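Local atomic coordinates of uncharacterized HDOD domain protein (Geobacter sulfurreducens, PDB entry 3HC1), a protein that is of unknown function but binds two iron ions and has an HDOD domain, related in sequence to the metal-dependent phosphohydrolases of the HD superfamily. Residues V65-S70 with R95-T100; L91-E96 with I129-A134; T137-P142 with Q227-A232; Y146-L151 with N207-D212; L260-P265 with L283-L288. All blocks are in the same frame, centred on the assembly; numbering follows the deposited sequence. Where two conformers were deposited one is given.

Contact 1 (V65-S70 with R95-T100); sequences VHLANS and REAIFT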
# COMPACT_ATOMS: atom_id res chain seq x y z
N VAL A 65 1.09 12.49 -16.18
CA VAL A 65 1.96 13.67 -16.38
C VAL A 65 2.10 14.50 -15.08
O VAL A 65 3.21 14.93 -14.73
CB VAL A 65 1.47 14.52 -17.57
CG1 VAL A 65 2.38 15.72 -17.80
CG2 VAL A 65 1.43 13.65 -18.81
N HIS A 66 1.00 14.65 -14.33
CA HIS A 66 1.04 15.36 -13.04
C HIS A 66 1.95 14.68 -12.00
O HIS A 66 2.78 15.32 -11.37
CB HIS A 66 -0.39 15.56 -12.51
CG HIS A 66 -0.46 16.21 -11.17
ND1 HIS A 66 -0.45 17.58 -11.01
CD2 HIS A 66 -0.54 15.69 -9.92
CE1 HIS A 66 -0.51 17.87 -9.72
NE2 HIS A 66 -0.55 16.74 -9.04
N LEU A 67 1.78 13.38 -11.81
CA LEU A 67 2.63 12.66 -10.84
C LEU A 67 4.08 12.66 -11.32
O LEU A 67 4.97 12.85 -10.52
CB LEU A 67 2.12 11.24 -10.66
CG LEU A 67 2.77 10.36 -9.60
CD1 LEU A 67 2.83 11.11 -8.22
CD2 LEU A 67 1.99 9.06 -9.53
N ALA A 68 4.29 12.50 -12.64
CA ALA A 68 5.63 12.48 -13.23
C ALA A 68 6.34 13.79 -12.95
O ALA A 68 7.53 13.79 -12.62
CB ALA A 68 5.57 12.23 -14.78
N ASN A 69 5.60 14.89 -13.03
CA ASN A 69 6.19 16.20 -12.83
C ASN A 69 6.41 16.55 -11.38
O ASN A 69 7.13 17.50 -11.10
CB ASN A 69 5.38 17.31 -13.50
CG ASN A 69 6.22 18.52 -13.77
OD1 ASN A 69 7.40 18.42 -14.13
ND2 ASN A 69 5.63 19.69 -13.59
N SER A 70 5.84 15.79 -10.46
CA SER A 70 6.06 16.07 -9.05
C SER A 70 7.56 15.93 -8.69
O SER A 70 8.29 15.14 -9.30
CB SER A 70 5.20 15.16 -8.17
OG SER A 70 5.61 13.82 -8.26
N ARG A 95 5.53 2.45 -14.96
CA ARG A 95 4.62 1.41 -14.43
C ARG A 95 4.08 1.85 -13.07
O ARG A 95 2.89 1.74 -12.79
CB ARG A 95 5.33 0.06 -14.26
CG ARG A 95 5.61 -0.80 -15.55
CD ARG A 95 6.75 -1.81 -15.25
NE ARG A 95 6.80 -2.93 -16.17
CZ ARG A 95 7.83 -3.76 -16.33
NH1 ARG A 95 8.96 -3.65 -15.62
NH2 ARG A 95 7.75 -4.73 -17.23
N GLU A 96 4.96 2.36 -12.22
CA GLU A 96 4.60 2.82 -10.90
C GLU A 96 3.63 3.97 -10.94
O GLU A 96 2.67 3.99 -10.21
CB GLU A 96 5.83 3.30 -10.14
CG GLU A 96 5.57 3.57 -8.69
CD GLU A 96 6.84 3.88 -7.92
OE1 GLU A 96 7.71 2.98 -7.80
OE2 GLU A 96 6.94 5.02 -7.41
N ALA A 97 3.91 4.96 -11.78
CA ALA A 97 3.06 6.15 -11.89
C ALA A 97 1.67 5.78 -12.46
O ALA A 97 0.63 6.27 -11.99
CB ALA A 97 3.73 7.22 -12.74
N ILE A 98 1.67 4.94 -13.49
CA ILE A 98 0.40 4.47 -14.11
C ILE A 98 -0.45 3.68 -13.09
O ILE A 98 -1.67 3.92 -12.93
CB ILE A 98 0.66 3.63 -15.41
CG1 ILE A 98 1.25 4.53 -16.52
CG2 ILE A 98 -0.65 3.04 -15.91
CD1 ILE A 98 1.59 3.80 -17.80
N PHE A 99 0.20 2.74 -12.42
CA PHE A 99 -0.45 1.96 -11.40
C PHE A 99 -1.15 2.87 -10.37
O PHE A 99 -2.31 2.67 -10.06
CB PHE A 99 0.56 1.06 -10.70
CG PHE A 99 -0.04 0.20 -9.65
CD1 PHE A 99 -0.59 -1.02 -9.99
CD2 PHE A 99 -0.07 0.61 -8.33
CE1 PHE A 99 -1.17 -1.82 -9.01
CE2 PHE A 99 -0.65 -0.20 -7.35
CZ PHE A 99 -1.18 -1.40 -7.71
N THR A 100 -0.42 3.88 -9.91
CA THR A 100 -0.90 4.84 -8.91
C THR A 100 -2.08 5.65 -9.41
O THR A 100 -3.07 5.85 -8.70
CB THR A 100 0.29 5.76 -8.48
OG1 THR A 100 1.32 4.92 -7.93
CG2 THR A 100 -0.13 6.81 -7.45

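Contact 2 (L91-E96 with I129-A134); sequences LDLLRE and IAKLIA. With GOL (glycerol), chain H.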
# COMPACT_ATOMS: atom_id res chain seq x y z
N LEU A 91 11.04 2.76 -17.51
CA LEU A 91 10.01 1.73 -17.50
C LEU A 91 9.42 1.51 -16.10
O LEU A 91 8.21 1.51 -15.94
CB LEU A 91 10.58 0.41 -18.05
CG LEU A 91 9.77 -0.90 -18.02
CD1 LEU A 91 8.52 -0.80 -18.89
CD2 LEU A 91 10.65 -2.07 -18.44
N ASP A 92 10.28 1.36 -15.09
CA ASP A 92 9.77 1.08 -13.74
C ASP A 92 8.97 2.22 -13.11
O ASP A 92 7.84 2.00 -12.62
CB ASP A 92 10.91 0.62 -12.82
CG ASP A 92 11.52 -0.70 -13.25
OD1 ASP A 92 10.98 -1.37 -14.17
OD2 ASP A 92 12.55 -1.08 -12.67
N LEU A 93 9.52 3.44 -13.11
CA LEU A 93 8.77 4.57 -12.58
C LEU A 93 7.50 4.87 -13.40
O LEU A 93 6.48 5.32 -12.85
CB LEU A 93 9.65 5.81 -12.42
CG LEU A 93 10.73 5.73 -11.32
CD1 LEU A 93 11.76 6.87 -11.43
CD2 LEU A 93 10.11 5.71 -9.94
N LEU A 94 7.53 4.59 -14.71
CA LEU A 94 6.30 4.75 -15.49
C LEU A 94 5.19 3.74 -15.07
O LEU A 94 4.05 4.14 -14.91
CB LEU A 94 6.54 4.70 -16.99
CG LEU A 94 5.34 5.00 -17.92
CD1 LEU A 94 4.85 6.40 -17.72
CD2 LEU A 94 5.74 4.75 -19.38
N ARG A 95 5.53 2.45 -14.96
CA ARG A 95 4.62 1.41 -14.43
C ARG A 95 4.08 1.85 -13.07
O ARG A 95 2.89 1.74 -12.79
CB ARG A 95 5.33 0.06 -14.26
CG ARG A 95 5.61 -0.80 -15.55
CD ARG A 95 6.75 -1.81 -15.25
NE ARG A 95 6.80 -2.93 -16.17
CZ ARG A 95 7.83 -3.76 -16.33
NH1 ARG A 95 8.96 -3.65 -15.62
NH2 ARG A 95 7.75 -4.73 -17.23
N GLU A 96 4.96 2.36 -12.22
CA GLU A 96 4.60 2.82 -10.90
C GLU A 96 3.63 3.97 -10.94
O GLU A 96 2.67 3.99 -10.21
CB GLU A 96 5.83 3.30 -10.14
CG GLU A 96 5.57 3.57 -8.69
CD GLU A 96 6.84 3.88 -7.92
OE1 GLU A 96 7.71 2.98 -7.80
OE2 GLU A 96 6.94 5.02 -7.41
N ILE A 129 7.03 4.80 1.54
CA ILE A 129 8.00 4.46 2.58
C ILE A 129 8.49 3.03 2.42
O ILE A 129 9.70 2.78 2.57
CB ILE A 129 7.43 4.70 4.02
CG1 ILE A 129 7.40 6.22 4.23
CG2 ILE A 129 8.32 3.98 5.12
CD1 ILE A 129 6.60 6.72 5.32
N ALA A 130 7.58 2.10 2.13
CA ALA A 130 8.00 0.73 1.89
C ALA A 130 8.99 0.66 0.71
O ALA A 130 9.96 -0.08 0.78
CB ALA A 130 6.85 -0.16 1.65
N LYS A 131 8.77 1.47 -0.32
CA LYS A 131 9.69 1.50 -1.44
C LYS A 131 11.03 2.05 -1.00
O LYS A 131 12.04 1.47 -1.37
CB LYS A 131 9.18 2.25 -2.63
CG LYS A 131 10.00 1.93 -3.90
CD LYS A 131 9.59 2.76 -5.08
CE LYS A 131 10.48 2.45 -6.30
NZ LYS A 131 10.25 3.42 -7.43
N LEU A 132 11.03 3.15 -0.21
CA LEU A 132 12.30 3.73 0.28
C LEU A 132 13.13 2.67 0.98
O LEU A 132 14.36 2.56 0.74
CB LEU A 132 12.06 4.92 1.22
CG LEU A 132 11.53 6.22 0.61
CD1 LEU A 132 10.98 7.12 1.72
CD2 LEU A 132 12.60 6.93 -0.24
N ILE A 133 12.47 1.86 1.84
CA ILE A 133 13.13 0.78 2.52
C ILE A 133 13.72 -0.27 1.54
O ILE A 133 14.87 -0.75 1.74
CB ILE A 133 12.25 0.16 3.61
CG1 ILE A 133 11.97 1.23 4.69
CG2 ILE A 133 12.96 -1.08 4.22
CD1 ILE A 133 10.74 1.00 5.50
N ALA A 134 12.95 -0.62 0.50
CA ALA A 134 13.38 -1.54 -0.52
C ALA A 134 14.71 -1.04 -1.11
O ALA A 134 15.67 -1.78 -1.22
CB ALA A 134 12.39 -1.57 -1.60
C1 GOL H . 11.57 6.45 -6.67
O1 GOL H . 11.03 5.30 -6.14
C2 GOL H . 10.56 7.57 -6.45
O2 GOL H . 10.82 8.51 -7.48
C3 GOL H . 9.12 7.05 -6.54
O3 GOL H . 8.60 6.47 -5.35

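Contact 3 (T137-P142 with Q227-A232); sequences TGFLNP and QAAIVA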
# COMPACT_ATOMS: atom_id res chain seq x y z
N THR A 137 17.78 -1.13 1.37
CA THR A 137 18.23 -2.45 1.78
C THR A 137 18.68 -3.26 0.57
O THR A 137 19.01 -4.43 0.70
CB THR A 137 17.11 -3.17 2.57
OG1 THR A 137 15.94 -3.33 1.73
CG2 THR A 137 16.75 -2.40 3.87
N GLY A 138 18.66 -2.64 -0.60
CA GLY A 138 19.13 -3.25 -1.86
C GLY A 138 18.19 -4.27 -2.48
O GLY A 138 18.63 -5.13 -3.27
N PHE A 139 16.89 -4.17 -2.17
CA PHE A 139 15.92 -5.11 -2.72
C PHE A 139 15.81 -4.83 -4.23
O PHE A 139 15.68 -3.69 -4.65
CB PHE A 139 14.57 -4.99 -2.00
CG PHE A 139 13.59 -6.01 -2.42
CD1 PHE A 139 13.65 -7.29 -1.91
CD2 PHE A 139 12.62 -5.72 -3.36
CE1 PHE A 139 12.73 -8.26 -2.32
CE2 PHE A 139 11.71 -6.69 -3.78
CZ PHE A 139 11.77 -7.96 -3.25
N LEU A 140 15.95 -5.87 -5.05
CA LEU A 140 16.11 -5.70 -6.51
C LEU A 140 14.93 -5.13 -7.35
O LEU A 140 15.13 -4.49 -8.41
CB LEU A 140 16.62 -7.04 -7.13
CG LEU A 140 18.12 -7.28 -6.91
CD1 LEU A 140 18.66 -8.52 -7.71
CD2 LEU A 140 18.95 -6.04 -7.27
N ASN A 141 13.71 -5.37 -6.94
CA ASN A 141 12.58 -4.86 -7.70
C ASN A 141 11.69 -4.05 -6.76
O ASN A 141 10.67 -4.57 -6.30
CB ASN A 141 11.82 -6.02 -8.33
CG ASN A 141 12.56 -6.65 -9.50
OD1 ASN A 141 13.05 -7.77 -9.40
ND2 ASN A 141 12.65 -5.92 -10.61
N PRO A 142 12.10 -2.80 -6.45
CA PRO A 142 11.36 -2.03 -5.44
C PRO A 142 9.94 -1.62 -5.85
O PRO A 142 9.11 -1.35 -4.96
CB PRO A 142 12.22 -0.78 -5.22
CG PRO A 142 13.23 -0.76 -6.38
CD PRO A 142 13.35 -2.14 -6.90
N GLN A 227 11.47 -16.22 2.87
CA GLN A 227 11.69 -15.12 1.96
C GLN A 227 10.45 -14.23 1.99
O GLN A 227 9.58 -14.33 1.13
CB GLN A 227 12.01 -15.63 0.58
CG GLN A 227 13.34 -16.41 0.55
CD GLN A 227 14.42 -15.66 -0.17
OE1 GLN A 227 14.65 -14.48 0.09
NE2 GLN A 227 15.10 -16.34 -1.10
N ALA A 228 10.44 -13.33 2.97
CA ALA A 228 9.28 -12.49 3.25
C ALA A 228 9.65 -11.01 3.32
O ALA A 228 9.03 -10.26 4.08
CB ALA A 228 8.62 -12.98 4.57
N ALA A 229 10.58 -10.57 2.44
CA ALA A 229 11.09 -9.16 2.38
C ALA A 229 10.00 -8.19 2.09
O ALA A 229 9.86 -7.23 2.82
CB ALA A 229 12.19 -8.98 1.37
N ILE A 230 9.16 -8.44 1.09
CA ILE A 230 8.13 -7.47 0.74
C ILE A 230 7.16 -7.24 1.89
O ILE A 230 6.88 -6.11 2.23
CB ILE A 230 7.37 -7.83 -0.58
CG1 ILE A 230 8.36 -7.82 -1.79
CG2 ILE A 230 6.25 -6.84 -0.81
CD1 ILE A 230 7.82 -8.43 -3.08
N VAL A 231 6.65 -8.32 2.48
CA VAL A 231 5.70 -8.24 3.56
C VAL A 231 6.35 -7.49 4.73
O VAL A 231 5.74 -6.60 5.32
CB VAL A 231 5.23 -9.61 4.11
CG1 VAL A 231 4.06 -9.35 5.10
CG2 VAL A 231 4.82 -10.57 3.00
N ALA A 232 7.59 -7.87 5.05
CA ALA A 232 8.32 -7.25 6.14
C ALA A 232 8.44 -5.73 5.91
O ALA A 232 8.21 -4.95 6.85
CB ALA A 232 9.69 -7.93 6.30

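Contact 4 (Y146-L151 with N207-D212); sequences YVAGLL and NEFICD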
# COMPACT_ATOMS: atom_id res chain seq x y z
N TYR A 146 6.43 -1.27 -3.63
CA TYR A 146 5.54 -0.13 -3.74
C TYR A 146 4.07 -0.60 -3.97
O TYR A 146 3.15 -0.14 -3.28
CB TYR A 146 5.96 0.79 -4.88
CG TYR A 146 5.05 2.01 -5.05
CD1 TYR A 146 3.95 1.95 -5.87
CD2 TYR A 146 5.33 3.20 -4.41
CE1 TYR A 146 3.12 3.02 -6.04
CE2 TYR A 146 4.47 4.32 -4.60
CZ TYR A 146 3.37 4.21 -5.39
OH TYR A 146 2.54 5.27 -5.61
N VAL A 147 3.87 -1.48 -4.93
CA VAL A 147 2.54 -1.94 -5.31
C VAL A 147 1.91 -2.73 -4.12
O VAL A 147 0.78 -2.44 -3.78
CB VAL A 147 2.57 -2.78 -6.61
CG1 VAL A 147 1.29 -3.59 -6.78
CG2 VAL A 147 2.80 -1.87 -7.84
N ALA A 148 2.66 -3.63 -3.46
CA ALA A 148 2.17 -4.35 -2.26
C ALA A 148 1.72 -3.36 -1.18
O ALA A 148 0.68 -3.56 -0.55
CB ALA A 148 3.18 -5.35 -1.72
N GLY A 149 2.50 -2.30 -1.01
CA GLY A 149 2.22 -1.25 -0.01
C GLY A 149 0.95 -0.47 -0.27
O GLY A 149 0.10 -0.29 0.62
N LEU A 150 0.81 -0.02 -1.51
CA LEU A 150 -0.38 0.76 -1.88
C LEU A 150 -1.65 -0.08 -1.75
O LEU A 150 -2.73 0.49 -1.52
CB LEU A 150 -0.24 1.28 -3.31
CG LEU A 150 -1.19 2.39 -3.77
CD1 LEU A 150 -1.34 3.52 -2.79
CD2 LEU A 150 -0.68 2.94 -5.12
N LEU A 151 -1.55 -1.42 -1.87
CA LEU A 151 -2.71 -2.28 -1.81
C LEU A 151 -2.95 -2.89 -0.43
O LEU A 151 -3.90 -3.65 -0.25
CB LEU A 151 -2.60 -3.45 -2.80
CG LEU A 151 -2.60 -3.01 -4.28
CD1 LEU A 151 -2.25 -4.19 -5.17
CD2 LEU A 151 -4.00 -2.47 -4.58
N ASN A 207 -1.09 -11.73 -7.72
CA ASN A 207 -0.09 -12.70 -7.27
C ASN A 207 -0.10 -12.83 -5.75
O ASN A 207 -0.34 -11.88 -5.05
CB ASN A 207 1.31 -12.29 -7.68
CG ASN A 207 1.54 -12.37 -9.18
OD1 ASN A 207 0.87 -13.12 -9.92
ND2 ASN A 207 2.53 -11.63 -9.64
N GLU A 208 0.24 -14.02 -5.28
CA GLU A 208 0.23 -14.27 -3.84
C GLU A 208 1.23 -13.47 -3.07
O GLU A 208 1.04 -13.32 -1.86
CB GLU A 208 0.31 -15.80 -3.55
CG GLU A 208 -1.00 -16.45 -3.92
CD GLU A 208 -1.14 -17.92 -3.64
OE1 GLU A 208 -0.13 -18.69 -3.64
OE2 GLU A 208 -2.33 -18.29 -3.46
N PHE A 209 2.28 -12.92 -3.69
CA PHE A 209 3.19 -12.07 -2.90
C PHE A 209 2.43 -10.84 -2.40
O PHE A 209 2.68 -10.37 -1.30
CB PHE A 209 4.51 -11.70 -3.60
CG PHE A 209 4.45 -10.52 -4.50
CD1 PHE A 209 4.62 -9.24 -3.97
CD2 PHE A 209 4.28 -10.67 -5.88
CE1 PHE A 209 4.64 -8.12 -4.80
CE2 PHE A 209 4.24 -9.52 -6.74
CZ PHE A 209 4.42 -8.26 -6.19
N ILE A 210 1.47 -10.38 -3.19
CA ILE A 210 0.62 -9.22 -2.82
C ILE A 210 -0.45 -9.71 -1.85
O ILE A 210 -0.66 -9.09 -0.80
CB ILE A 210 -0.05 -8.55 -4.07
CG1 ILE A 210 1.03 -7.94 -4.97
CG2 ILE A 210 -1.07 -7.47 -3.67
CD1 ILE A 210 0.63 -7.71 -6.44
N CYS A 211 -1.14 -10.79 -2.20
CA CYS A 211 -2.16 -11.37 -1.32
C CYS A 211 -1.64 -11.59 0.07
O CYS A 211 -2.27 -11.21 1.06
CB CYS A 211 -2.68 -12.68 -1.90
SG CYS A 211 -3.62 -12.46 -3.44
N ASP A 212 -0.46 -12.20 0.17
CA ASP A 212 0.09 -12.46 1.51
C ASP A 212 0.49 -11.15 2.26
O ASP A 212 0.44 -11.10 3.45
CB ASP A 212 1.32 -13.34 1.37
CG ASP A 212 1.00 -14.75 0.87
OD1 ASP A 212 -0.19 -15.12 0.64
OD2 ASP A 212 2.00 -15.49 0.64

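Contact 5 (L260-P265 with L283-L288); sequences LLENHP and LIVAEL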
# COMPACT_ATOMS: atom_id res chain seq x y z
N LEU A 260 11.13 1.37 19.24
CA LEU A 260 10.27 0.38 18.58
C LEU A 260 10.68 0.19 17.11
O LEU A 260 10.93 -0.93 16.65
CB LEU A 260 8.82 0.80 18.68
CG LEU A 260 7.75 -0.13 18.11
CD1 LEU A 260 6.41 0.13 18.86
CD2 LEU A 260 7.61 0.05 16.56
N LEU A 261 10.77 1.29 16.38
CA LEU A 261 11.05 1.20 14.96
C LEU A 261 12.43 0.60 14.71
O LEU A 261 12.63 -0.25 13.82
CB LEU A 261 10.94 2.57 14.31
CG LEU A 261 9.58 3.27 14.34
CD1 LEU A 261 9.78 4.71 13.87
CD2 LEU A 261 8.54 2.54 13.53
N GLU A 262 13.41 1.00 15.53
CA GLU A 262 14.76 0.47 15.38
C GLU A 262 14.86 -1.03 15.63
O GLU A 262 15.68 -1.68 14.99
CB GLU A 262 15.74 1.20 16.29
CG GLU A 262 16.19 2.55 15.69
CD GLU A 262 17.10 3.35 16.64
OE1 GLU A 262 17.66 2.78 17.60
OE2 GLU A 262 17.26 4.58 16.41
N ASN A 263 14.09 -1.53 16.62
CA ASN A 263 14.09 -2.94 17.02
C ASN A 263 12.99 -3.79 16.33
O ASN A 263 12.81 -4.97 16.64
CB ASN A 263 13.86 -3.06 18.54
CG ASN A 263 14.93 -2.36 19.35
OD1 ASN A 263 15.98 -2.07 18.86
ND2 ASN A 263 14.61 -2.04 20.59
N HIS A 264 12.26 -3.19 15.41
CA HIS A 264 11.13 -3.85 14.74
C HIS A 264 11.54 -5.21 14.12
O HIS A 264 12.63 -5.33 13.56
CB HIS A 264 10.58 -2.93 13.66
CG HIS A 264 9.22 -3.34 13.13
ND1 HIS A 264 9.05 -4.35 12.21
CD2 HIS A 264 8.00 -2.79 13.31
CE1 HIS A 264 7.76 -4.45 11.90
NE2 HIS A 264 7.10 -3.51 12.56
N PRO A 265 10.67 -6.23 14.24
CA PRO A 265 11.01 -7.56 13.73
C PRO A 265 11.24 -7.67 12.22
O PRO A 265 11.86 -8.64 11.76
CB PRO A 265 9.81 -8.43 14.17
CG PRO A 265 8.75 -7.50 14.57
CD PRO A 265 9.42 -6.26 15.03
N LEU A 283 20.08 4.22 10.86
CA LEU A 283 20.18 5.35 9.91
C LEU A 283 18.95 5.46 9.00
O LEU A 283 18.54 6.56 8.65
CB LEU A 283 21.44 5.24 9.07
CG LEU A 283 22.73 5.26 9.92
CD1 LEU A 283 23.97 4.96 9.04
CD2 LEU A 283 22.88 6.57 10.71
N ILE A 284 18.37 4.32 8.63
CA ILE A 284 17.12 4.33 7.85
C ILE A 284 15.97 4.96 8.64
O ILE A 284 15.27 5.80 8.12
CB ILE A 284 16.68 2.93 7.34
CG1 ILE A 284 17.77 2.27 6.48
CG2 ILE A 284 15.32 3.03 6.54
CD1 ILE A 284 17.51 0.81 6.18
N VAL A 285 15.77 4.55 9.89
CA VAL A 285 14.73 5.15 10.71
C VAL A 285 14.99 6.66 10.84
O VAL A 285 14.09 7.47 10.69
CB VAL A 285 14.62 4.51 12.10
CG1 VAL A 285 13.63 5.37 12.99
CG2 VAL A 285 14.12 3.11 11.97
N ALA A 286 16.26 7.02 11.10
CA ALA A 286 16.62 8.43 11.21
C ALA A 286 16.30 9.22 9.97
O ALA A 286 15.73 10.36 10.08
CB ALA A 286 18.08 8.61 11.59
N GLU A 287 16.61 8.64 8.81
CA GLU A 287 16.29 9.28 7.52
C GLU A 287 14.79 9.49 7.32
O GLU A 287 14.34 10.56 6.86
CB GLU A 287 16.84 8.45 6.35
CG GLU A 287 16.58 9.10 5.01
CD GLU A 287 16.95 8.24 3.82
OE1 GLU A 287 17.57 7.16 3.99
OE2 GLU A 287 16.65 8.68 2.71
N LEU A 288 14.01 8.44 7.59
CA LEU A 288 12.54 8.55 7.49
C LEU A 288 12.02 9.69 8.37
O LEU A 288 11.26 10.57 7.91
CB LEU A 288 11.89 7.21 7.87
CG LEU A 288 12.11 6.10 6.80
CD1 LEU A 288 11.59 4.79 7.35
CD2 LEU A 288 11.52 6.43 5.42

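Contact 1 (V65-S70 with R95-T100)
Leu67 and Ala97 mark the closest backbone approach of helix 58-69 and helix 82-108, with their CA atoms 6.6 Å apart. The segment 65-70 holds the last turn of the first helix. The segment 95-100 lies well inside the second. No hydrogen bond joins the two, and the contact is apolar and buried. It rests on one methyl, CD2 of Leu67. Leu67 sends CG anti to its own N (chi1 -174°), which carries the branch across to the facing helix. Leu67 CD2 then lies 3.7 Å from CG2 of Thr100 and 4.1 Å from CB of Ala97. These two partners are three residues apart, so the methyl settles between successive turns. The side chains of Leu67 and Thr100 cross at about a right angle. Thr100 offers its methyl to Leu67, while its hydroxyl is used elsewhere. Thr100 OG1 donates to Glu96 O at 2.8 Å, tilted 28° from the carbonyl plane, and also pairs with the hydroxyl of Tyr146. Glu96 O takes Thr100 N as well, from the opposite face of that plane. At the end of helix 58-69, Ser70 OG donates to Leu67 O at 2.5 Å, within the carbonyl plane, and Ser70 N shares that acceptor. Away from the iron ions, this is close helix-helix packing of a leucine against small side chains, within the all-helical HDOD domain.

Contact 2 (L91-E96 with I129-A134)
Glu96 and Lys131 form a buried salt bridge between helix 82-108 and helix 116-136 of the HDOD domain. The second helix also supplies His122, an iron ligand. The bridge itself is not at the metal site: the side chain of Lys131 is about 12 Å from that of His152. The backbones stay well apart here, with 10.8 Å between the CA atoms of Glu96 and Lys131. Long side chains span the gap. Lys131 is fully extended, from CG anti to the backbone N (chi1 -164°) out to NZ. Glu96 comes from the opposite direction. Lys131 NZ donates to Glu96 OE1 at 2.6 Å, on the syn side of the oxygen and 22° out of the carboxylate plane. The other oxygen, OE2, is held by the hydroxyl of Tyr73. Glu96 OE2 also takes a weak bond from O3 of a glycerol at 3.0 Å, a molecule probably left from the crystallisation liquor. The glycerol oxygen beside the ammonium group is placed less surely. Leu93 adds one methyl beside the ammonium group: its CD2 is 3.4 Å from Lys131 NZ and 3.7 Å from glycerol C1. Its side chain crosses that of Lys131 at about a right angle. Glu135 gives the ammonium a second, long and weak ion pair. With both carboxylate oxygens engaged, the group is probably held in one rotation. The short bond inside a mostly buried setting suggests that each charge steadies the other, so the pair probably stays ionised.

Contact 3 (T137-P142 with Q227-A232)
Phe139 is the residue of the 137-142 loop that meets Ala229 and Ile230, at the start of helix 229-243. The tight part is the outer end of its ring, met obliquely. Phe139 CE1 lies 3.8 Å from CB of Ala229. Phe139 CZ lies 3.7 Å from CG1 of Ile230 and 4.0 Å from its CD1. The ring points this way because CG is anti to the backbone N (chi1 -174°). The side chains of Phe139 and Ile230 cross at about a right angle. Within the loop, Asn141 O sits at the ring edge, in plane, 3.5 Å from Phe139 CE2. The backbones are further apart, with 8.1 Å between the CA atoms of Phe139 and Ala229. The loose side is the loop itself. Gly138 is exposed and ends the preceding helix in a Schellman motif, with a positive phi of 77°. With an alanine in place of Phe139, the contacts to Ala229 and Ile230 would probably be lost and a gap opened between loop and helix. No hydrogen bond crosses the contact; apolar contacts join the two segments. The loop links helix 116-136 to helix 142-150. Phe139 also leans on Ala134 of the first and Val145 of the second. Ile230 also touches Ala148 of helix 142-150 and Phe209 of helix 208-216, so the junction sits where four helices gather.

Contact 4 (Y146-L151 with N207-D212)
Val147 and Leu151 pack on Ile210 just ahead of the HD motif of this HDOD domain. Helix 142-150 leads straight into His152 and Asp153, both iron ligands, and helix 208-216 lies against it. The two come close: CA of Ala148 and CA of Ile210 are 5.1 Å apart. Aliphatic contacts come first. Ile210 uses two branches, one for each partner. Its CG2 touches CD1 of Leu151 at 3.8 Å, and its CD1 reaches CG1 of Val147 at 4.2 Å. CG1 of Ile210 is anti to the carbonyl carbon; chi1 of -65° and an extended chi2 of 159° together carry CD1 toward Val147 and leave CG2 for Leu151. The partners are four residues apart, so Ile210 spans one helical turn. The aromatic contact is lighter. CE1 of Phe209 approaches CB of Ala148 obliquely at 4.4 Å. Within its own helix, Phe209 has one ring face against CG1 of Ile210, 3.5 Å above the plane and toward the rim. No hydrogen bond passes between the segments. Just past the first one, His152 donates from ND1 to Gly149 O, which ties the end of helix 142-150 to an iron-binding side chain and would help to orient it. At the start of helix 208-216, Asn207 O takes two amides, Ile210 N at 3.0 Å and Cys211 N at 3.2 Å.

Contact 5 (L260-P265 with L283-L288)
Leu261 O takes a hydrogen bond from the indole NE1 of Trp267 and a weak one from His264 N at 3.4 Å. The Trp267 bond links this part of the chain to helix 266-273. Leu261 turns its side chain to Val285 of helix 281-302. Both methyls of Val285 are used. Val285 CG1 lies 4.0 Å from CD1 of Leu261. Val285 CG2 lies 4.0 Å from CB of Leu261 and 4.3 Å from CG of Glu262. Val285 has CG1 anti to its backbone N (chi1 172°), which spreads the two methyls over the facing turn. Backbones pass near one another, with 6.6 Å between the CA atoms of Glu262 and Val285. Glu262 gives the contact its aliphatic stem, while its carboxylate forms a salt bridge with Arg258 of its own helix. A glycine at Val285 would remove both methyls and would probably leave Leu261 and the stem of Glu262 without a partner in segment 283-288. Leu261 and Leu288 both touch Tyr240 of helix 229-243, the helix that supplies the iron ligand Asp238, whose side chain is about 10 Å from that of Leu261. This is helix-on-helix packing in the outer part of an all-helical fold, with the long C-terminal helix 281-302 laid against helix 257-263.

The five contacts join helices, and in contact 3 a loop to a helix, of one all-helical chain. Contacts 1 and 2 share helix 82-108 and have centres 11 Å apart. Contacts 2, 3 and 4 lie side by side, with centres 11 to 13 Å apart; helix 116-136, the loop after it and helix 142-150 run in sequence. Contact 4 falls, along the chain, between the two segments of contact 3, and the two touch through Ile230. Contact 5 comes last, with its centre 28 Å from that of contact 1, and meets contact 2 through Leu288. Together they tie helices from 58-69 to the C-terminal 281-302 around those that carry the metal ligands.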